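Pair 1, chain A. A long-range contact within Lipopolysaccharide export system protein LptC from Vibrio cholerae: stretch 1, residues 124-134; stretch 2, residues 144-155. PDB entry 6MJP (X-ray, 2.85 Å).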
# COMPACT_ATOMS: atom_id res chain seq x y z
N SER A 124 -36.13 -25.30 76.55
CA SER A 124 -36.21 -24.01 77.22
C SER A 124 -37.64 -23.56 77.51
O SER A 124 -37.83 -22.53 78.17
CB SER A 124 -35.50 -22.93 76.39
N GLY A 125 -38.65 -24.31 77.04
CA GLY A 125 -40.04 -23.96 77.27
C GLY A 125 -40.63 -22.96 76.31
O GLY A 125 -41.86 -22.84 76.24
N PHE A 126 -39.81 -22.22 75.57
CA PHE A 126 -40.27 -21.31 74.53
C PHE A 126 -39.94 -21.95 73.19
O PHE A 126 -38.77 -22.24 72.91
CB PHE A 126 -39.59 -19.94 74.65
CG PHE A 126 -40.26 -18.83 73.87
CD1 PHE A 126 -40.18 -18.78 72.48
CD2 PHE A 126 -40.94 -17.81 74.53
CE1 PHE A 126 -40.78 -17.76 71.77
CE2 PHE A 126 -41.54 -16.79 73.82
CZ PHE A 126 -41.46 -16.76 72.45
N ASP A 127 -40.96 -22.17 72.37
CA ASP A 127 -40.78 -22.89 71.11
C ASP A 127 -41.06 -22.04 69.88
O ASP A 127 -40.26 -22.05 68.94
CB ASP A 127 -41.66 -24.14 71.09
CG ASP A 127 -41.12 -25.24 71.99
OD1 ASP A 127 -39.89 -25.26 72.22
OD2 ASP A 127 -41.91 -26.07 72.47
N THR A 128 -42.17 -21.30 69.85
CA THR A 128 -42.63 -20.65 68.64
C THR A 128 -43.19 -19.27 68.94
O THR A 128 -43.78 -19.04 69.99
CB THR A 128 -43.71 -21.49 67.94
OG1 THR A 128 -43.38 -22.88 68.06
CG2 THR A 128 -43.81 -21.13 66.47
N LEU A 129 -43.00 -18.35 67.99
CA LEU A 129 -43.49 -16.98 68.09
C LEU A 129 -43.95 -16.53 66.71
O LEU A 129 -43.25 -16.75 65.72
CB LEU A 129 -42.40 -16.04 68.63
CG LEU A 129 -42.72 -14.61 69.07
CD1 LEU A 129 -41.58 -14.08 69.91
CD2 LEU A 129 -42.97 -13.68 67.90
N THR A 130 -45.13 -15.89 66.65
CA THR A 130 -45.68 -15.39 65.39
C THR A 130 -46.21 -13.97 65.58
O THR A 130 -46.67 -13.61 66.66
CB THR A 130 -46.80 -16.30 64.85
OG1 THR A 130 -47.83 -16.46 65.84
CG2 THR A 130 -46.25 -17.66 64.46
N THR A 131 -46.14 -13.18 64.51
CA THR A 131 -46.61 -11.80 64.54
C THR A 131 -46.71 -11.29 63.09
O THR A 131 -46.36 -11.97 62.13
CB THR A 131 -45.71 -10.89 65.39
OG1 THR A 131 -46.22 -9.56 65.38
CG2 THR A 131 -44.28 -10.88 64.88
N SER A 132 -47.20 -10.06 62.96
CA SER A 132 -47.39 -9.47 61.64
C SER A 132 -46.08 -8.84 61.17
O SER A 132 -45.46 -9.31 60.20
CB SER A 132 -48.54 -8.47 61.70
OG SER A 132 -49.78 -9.06 62.06
N GLU A 133 -45.64 -7.81 61.87
CA GLU A 133 -44.44 -7.07 61.53
C GLU A 133 -43.47 -7.01 62.70
O GLU A 133 -43.86 -6.74 63.84
CB GLU A 133 -44.78 -5.65 61.13
CG GLU A 133 -43.59 -4.77 61.06
CD GLU A 133 -43.50 -3.81 62.24
OE1 GLU A 133 -44.44 -3.70 63.04
OE2 GLU A 133 -42.45 -3.13 62.37
N MET A 134 -42.18 -7.23 62.41
CA MET A 134 -41.16 -7.21 63.45
C MET A 134 -39.84 -6.67 62.91
O MET A 134 -39.40 -7.05 61.82
CB MET A 134 -40.97 -8.61 64.03
N TRP A 144 -38.17 -5.24 68.17
CA TRP A 144 -39.38 -4.50 68.46
C TRP A 144 -40.53 -5.07 67.63
O TRP A 144 -40.34 -5.55 66.51
CB TRP A 144 -39.23 -3.00 68.14
CG TRP A 144 -38.22 -2.26 68.99
CD1 TRP A 144 -37.52 -2.76 70.05
CD2 TRP A 144 -37.82 -0.89 68.84
NE1 TRP A 144 -36.70 -1.78 70.57
CE2 TRP A 144 -36.87 -0.63 69.85
CE3 TRP A 144 -38.18 0.14 67.96
CZ2 TRP A 144 -36.26 0.62 69.99
CZ3 TRP A 144 -37.57 1.38 68.11
CH2 TRP A 144 -36.63 1.61 69.12
N ALA A 145 -41.73 -5.01 68.21
CA ALA A 145 -42.95 -5.41 67.51
C ALA A 145 -44.10 -4.59 68.08
O ALA A 145 -44.31 -4.59 69.30
CB ALA A 145 -43.22 -6.90 67.67
N ASP A 146 -44.85 -3.92 67.21
CA ASP A 146 -45.89 -2.98 67.63
C ASP A 146 -47.30 -3.45 67.29
O ASP A 146 -48.25 -2.68 67.45
CB ASP A 146 -45.64 -1.61 67.01
N LYS A 147 -47.47 -4.70 66.85
CA LYS A 147 -48.75 -5.21 66.36
C LYS A 147 -49.07 -6.54 67.06
O LYS A 147 -48.33 -6.91 67.98
CB LYS A 147 -48.67 -5.31 64.83
CG LYS A 147 -48.92 -3.98 64.12
N PRO A 148 -50.16 -7.25 66.71
CA PRO A 148 -50.49 -8.48 67.45
C PRO A 148 -49.32 -9.46 67.55
O PRO A 148 -48.56 -9.66 66.60
CB PRO A 148 -51.65 -9.08 66.65
CG PRO A 148 -51.68 -8.33 65.35
CD PRO A 148 -51.22 -6.96 65.74
N VAL A 149 -49.20 -10.08 68.73
CA VAL A 149 -48.14 -11.03 69.05
C VAL A 149 -48.78 -12.27 69.65
O VAL A 149 -49.76 -12.18 70.39
CB VAL A 149 -47.11 -10.42 70.02
CG1 VAL A 149 -46.05 -11.44 70.41
CG2 VAL A 149 -46.46 -9.18 69.42
N GLU A 150 -48.22 -13.44 69.33
CA GLU A 150 -48.70 -14.70 69.90
C GLU A 150 -47.51 -15.57 70.28
O GLU A 150 -46.65 -15.83 69.44
CB GLU A 150 -49.62 -15.44 68.93
CG GLU A 150 -50.26 -16.69 69.52
CD GLU A 150 -51.06 -17.48 68.51
OE1 GLU A 150 -50.63 -17.57 67.34
OE2 GLU A 150 -52.13 -18.02 68.88
N LEU A 151 -47.48 -16.02 71.53
CA LEU A 151 -46.42 -16.88 72.03
C LEU A 151 -46.96 -18.26 72.33
O LEU A 151 -48.06 -18.41 72.88
CB LEU A 151 -45.77 -16.30 73.30
CG LEU A 151 -45.44 -14.81 73.31
CD1 LEU A 151 -44.75 -14.41 74.61
CD2 LEU A 151 -44.57 -14.46 72.13
N ARG A 152 -46.21 -19.28 71.93
CA ARG A 152 -46.59 -20.67 72.16
C ARG A 152 -45.43 -21.35 72.88
O ARG A 152 -44.35 -21.52 72.30
CB ARG A 152 -46.94 -21.40 70.87
N GLY A 153 -45.66 -21.71 74.13
CA GLY A 153 -44.69 -22.42 74.88
C GLY A 153 -45.07 -23.88 74.83
O GLY A 153 -46.16 -24.26 74.34
N PRO A 154 -44.16 -24.73 75.32
CA PRO A 154 -44.44 -26.18 75.39
C PRO A 154 -45.62 -26.57 76.28
O PRO A 154 -46.43 -27.41 75.90
CB PRO A 154 -43.11 -26.74 75.93
N GLN A 155 -45.83 -25.89 77.41
CA GLN A 155 -47.04 -26.07 78.20
C GLN A 155 -47.78 -24.79 78.55
O GLN A 155 -48.60 -24.77 79.48
CB GLN A 155 -46.69 -26.80 79.50

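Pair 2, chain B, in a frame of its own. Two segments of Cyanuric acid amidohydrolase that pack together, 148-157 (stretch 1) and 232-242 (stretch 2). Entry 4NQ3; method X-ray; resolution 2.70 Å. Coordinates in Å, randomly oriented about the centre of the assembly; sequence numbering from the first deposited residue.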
# COMPACT_ATOMS: atom_id res chain seq x y z
N GLU B 148 -25.25 -26.47 21.22
CA GLU B 148 -26.18 -25.67 20.43
C GLU B 148 -26.48 -24.35 21.13
O GLU B 148 -27.03 -23.43 20.53
CB GLU B 148 -27.49 -26.43 20.14
CG GLU B 148 -27.31 -27.60 19.16
CD GLU B 148 -26.85 -27.13 17.76
OE1 GLU B 148 -25.64 -27.26 17.43
OE2 GLU B 148 -27.70 -26.64 16.98
N ASP B 149 -26.04 -24.22 22.38
CA ASP B 149 -26.25 -22.98 23.10
C ASP B 149 -25.05 -22.05 22.97
O ASP B 149 -25.05 -20.97 23.53
CB ASP B 149 -26.53 -23.26 24.58
CG ASP B 149 -27.91 -23.84 24.80
OD1 ASP B 149 -28.85 -23.44 24.07
OD2 ASP B 149 -28.07 -24.69 25.70
N VAL B 150 -24.04 -22.48 22.22
CA VAL B 150 -22.91 -21.62 21.90
C VAL B 150 -23.20 -20.88 20.60
O VAL B 150 -23.57 -21.49 19.61
CB VAL B 150 -21.60 -22.42 21.77
CG1 VAL B 150 -20.51 -21.58 21.16
CG2 VAL B 150 -21.17 -22.95 23.14
N HIS B 151 -22.98 -19.58 20.59
CA HIS B 151 -23.34 -18.78 19.42
C HIS B 151 -22.16 -18.15 18.71
O HIS B 151 -22.26 -17.79 17.54
CB HIS B 151 -24.34 -17.70 19.81
CG HIS B 151 -25.72 -18.25 19.98
ND1 HIS B 151 -26.62 -18.31 18.94
CD2 HIS B 151 -26.33 -18.80 21.05
CE1 HIS B 151 -27.74 -18.87 19.36
NE2 HIS B 151 -27.58 -19.18 20.64
N PHE B 152 -21.04 -18.04 19.39
CA PHE B 152 -19.89 -17.37 18.83
C PHE B 152 -18.65 -17.68 19.64
O PHE B 152 -18.67 -17.52 20.85
CB PHE B 152 -20.16 -15.89 18.80
CG PHE B 152 -19.22 -15.12 17.97
CD1 PHE B 152 -19.40 -15.06 16.60
CD2 PHE B 152 -18.18 -14.40 18.55
CE1 PHE B 152 -18.56 -14.32 15.81
CE2 PHE B 152 -17.31 -13.66 17.76
CZ PHE B 152 -17.51 -13.61 16.38
N VAL B 153 -17.60 -18.18 19.01
CA VAL B 153 -16.35 -18.39 19.72
C VAL B 153 -15.24 -17.56 19.09
O VAL B 153 -14.82 -17.83 17.96
CB VAL B 153 -15.97 -19.86 19.74
CG1 VAL B 153 -14.69 -20.07 20.53
CG2 VAL B 153 -17.10 -20.64 20.36
N GLN B 154 -14.80 -16.54 19.81
CA GLN B 154 -13.71 -15.68 19.37
C GLN B 154 -12.38 -16.27 19.81
O GLN B 154 -12.25 -16.66 20.94
CB GLN B 154 -13.90 -14.27 19.93
CG GLN B 154 -12.87 -13.27 19.52
CD GLN B 154 -12.80 -13.11 18.03
OE1 GLN B 154 -13.79 -12.80 17.37
NE2 GLN B 154 -11.62 -13.34 17.48
N VAL B 155 -11.41 -16.35 18.92
CA VAL B 155 -10.09 -16.82 19.28
C VAL B 155 -9.03 -15.85 18.76
O VAL B 155 -9.08 -15.44 17.60
CB VAL B 155 -9.81 -18.24 18.75
CG1 VAL B 155 -8.32 -18.59 18.84
CG2 VAL B 155 -10.61 -19.22 19.52
N LYS B 156 -8.09 -15.48 19.62
CA LYS B 156 -6.94 -14.71 19.21
C LYS B 156 -5.78 -15.67 19.09
O LYS B 156 -5.46 -16.36 20.06
CB LYS B 156 -6.64 -13.61 20.22
CG LYS B 156 -5.56 -12.66 19.76
CD LYS B 156 -6.11 -11.75 18.73
CE LYS B 156 -5.04 -11.27 17.78
NZ LYS B 156 -5.64 -10.50 16.64
N CYS B 157 -5.17 -15.76 17.92
CA CYS B 157 -4.10 -16.74 17.73
C CYS B 157 -2.83 -16.10 17.20
O CYS B 157 -2.87 -15.01 16.64
CB CYS B 157 -4.54 -17.84 16.77
SG CYS B 157 -5.12 -17.14 15.19
N LEU B 232 2.00 -15.20 21.92
CA LEU B 232 2.55 -16.48 21.50
C LEU B 232 1.59 -17.64 21.71
O LEU B 232 1.79 -18.72 21.16
CB LEU B 232 3.87 -16.76 22.22
CG LEU B 232 4.94 -15.74 21.86
CD1 LEU B 232 6.21 -16.11 22.57
CD2 LEU B 232 5.14 -15.64 20.33
N GLY B 233 0.55 -17.40 22.51
CA GLY B 233 -0.53 -18.37 22.75
C GLY B 233 -1.89 -17.97 22.17
O GLY B 233 -1.97 -17.35 21.10
N HIS B 234 -2.96 -18.37 22.86
CA HIS B 234 -4.32 -18.06 22.40
C HIS B 234 -5.18 -17.41 23.49
O HIS B 234 -4.99 -17.69 24.68
CB HIS B 234 -5.04 -19.33 21.92
CG HIS B 234 -4.30 -20.12 20.90
ND1 HIS B 234 -3.29 -21.01 21.23
CD2 HIS B 234 -4.41 -20.17 19.55
CE1 HIS B 234 -2.82 -21.56 20.12
NE2 HIS B 234 -3.48 -21.07 19.09
N GLU B 235 -6.12 -16.56 23.08
CA GLU B 235 -7.19 -16.11 23.97
C GLU B 235 -8.50 -16.65 23.43
O GLU B 235 -8.78 -16.52 22.25
CB GLU B 235 -7.25 -14.60 24.07
CG GLU B 235 -5.89 -13.98 24.27
CD GLU B 235 -5.59 -13.66 25.73
OE1 GLU B 235 -5.55 -12.45 26.07
OE2 GLU B 235 -5.38 -14.62 26.52
N ILE B 236 -9.30 -17.27 24.29
CA ILE B 236 -10.58 -17.80 23.87
C ILE B 236 -11.73 -17.12 24.62
O ILE B 236 -11.70 -16.98 25.86
CB ILE B 236 -10.65 -19.31 24.10
CG1 ILE B 236 -9.77 -20.03 23.08
CG2 ILE B 236 -12.07 -19.81 23.97
CD1 ILE B 236 -8.32 -20.00 23.42
N VAL B 237 -12.75 -16.71 23.88
CA VAL B 237 -13.95 -16.16 24.49
C VAL B 237 -15.16 -16.82 23.86
O VAL B 237 -15.36 -16.68 22.66
CB VAL B 237 -14.04 -14.65 24.30
CG1 VAL B 237 -15.29 -14.12 24.94
CG2 VAL B 237 -12.84 -13.99 24.92
N VAL B 238 -15.95 -17.51 24.67
CA VAL B 238 -17.18 -18.18 24.21
C VAL B 238 -18.42 -17.36 24.57
O VAL B 238 -18.62 -17.04 25.73
CB VAL B 238 -17.31 -19.59 24.83
CG1 VAL B 238 -18.67 -20.17 24.56
CG2 VAL B 238 -16.24 -20.51 24.34
N LEU B 239 -19.25 -17.06 23.59
CA LEU B 239 -20.51 -16.36 23.82
C LEU B 239 -21.70 -17.26 23.49
O LEU B 239 -21.73 -17.90 22.44
CB LEU B 239 -20.59 -15.09 22.96
CG LEU B 239 -19.41 -14.15 23.07
CD1 LEU B 239 -19.56 -13.06 22.03
CD2 LEU B 239 -19.38 -13.57 24.46
N GLY B 240 -22.68 -17.30 24.38
CA GLY B 240 -23.80 -18.18 24.16
C GLY B 240 -24.99 -17.77 24.97
O GLY B 240 -24.97 -16.73 25.63
N MSE B 241 -26.05 -18.58 24.89
CA MSE B 241 -27.22 -18.43 25.74
C MSE B 241 -27.21 -19.52 26.81
O MSE B 241 -26.74 -20.64 26.58
CB MSE B 241 -28.49 -18.50 24.92
CG MSE B 241 -28.53 -17.48 23.84
SE MSE B 241 -28.88 -15.73 24.58
CE MSE B 241 -30.78 -15.95 24.92
N SER B 242 -27.70 -19.17 27.99
CA SER B 242 -27.72 -20.09 29.11
C SER B 242 -28.88 -19.83 30.03
O SER B 242 -29.22 -18.68 30.28
CB SER B 242 -26.42 -19.99 29.91
OG SER B 242 -26.57 -20.63 31.17

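Both pairs are two antiparallel strands joined edge to edge. The strand directions differ by 166° in each. Fourteen central residues superpose with an RMSD of 0.7 Å. The match runs from Ser124(A) = Glu148(B) to Glu133(A) = Cys157(B) on the first stretch, and from Lys147(A) = His234(B) to Pro154(A) = Met241(B) on the second.

The backbone ladder is shared. In pair 1, Arg152(A) N donates to Thr128(A) O at 3.1 Å. In pair 2, Leu239(B) N donates to Phe152(B) O at 2.8 Å. One step along, Glu150(A) N to Thr130(A) O is 3.1 Å, and Val237(B) N to Gln154(B) O is 3.0 Å.

The bulge of pair 2 lies at His151(B), matched by Asp127(A). Two successive amides share one carbonyl: His151(B) N lies 2.8 Å and Phe152(B) N 3.1 Å from Leu239(B) O. In pair 1 the same forked pattern is looser. Thr128(A) N is 3.3 Å from Arg152(A) O, and the bond from Asp127(A) N to Arg152(A) O is weak at 3.5 Å.

Gly153(A) and Gly240(B) match beside this site. The first-stretch carbonyl crowds both. An ideal CB on Gly153(A) would lie 2.9 Å from Gly125(A) O, and one on Gly240(B) 2.3 Å from Asp149(B) O. The next residue differs. Met241(B), a selenomethionine, donates its N to Asp149(B) O at 2.9 Å. Pro154(A) N has no hydrogen to give, although it lies 3.1 Å from Gly125(A) O.

One face carries Leu129(A), Thr131(A), Val149(A) and Leu151(A), matched by Val153(B), Val155(B), Ile236(B) and Val238(B). At the first step, Leu129(A) CG meets Leu151(A) CD2 at 3.6 Å. Two valines do this in pair 2, with Val153(B) CG2 and Val238(B) CG2 4.1 Å apart. Leu151(A) CD2 also reaches Phe126(A) CZ at 3.9 Å. The matching contact is Val238(B) CG1 to Val150(B) CG2 at 4.0 Å. At the far step, Val155(B) CG2 packs on Ile236(B) CG1 at 3.7 Å. Thr131(A) instead turns polar, and its OG1 donates to Pro148(A) O at 2.6 Å.

The other face contrasts more. Phe152(B) CD2 touches Leu239(B) CD1 at 4.0 Å. The matched Thr128(A) and Arg152(A) approach at their CB atoms, 4.4 Å apart, and Arg152(A) is not modelled beyond CB. Next come Thr130(A) and Glu150(A), where OG1 and OE1 are 3.4 Å apart. Their counterparts Gln154(B) and Val237(B) meet CB to CB at 4.4 Å, and the end of Gln154(B) leads away.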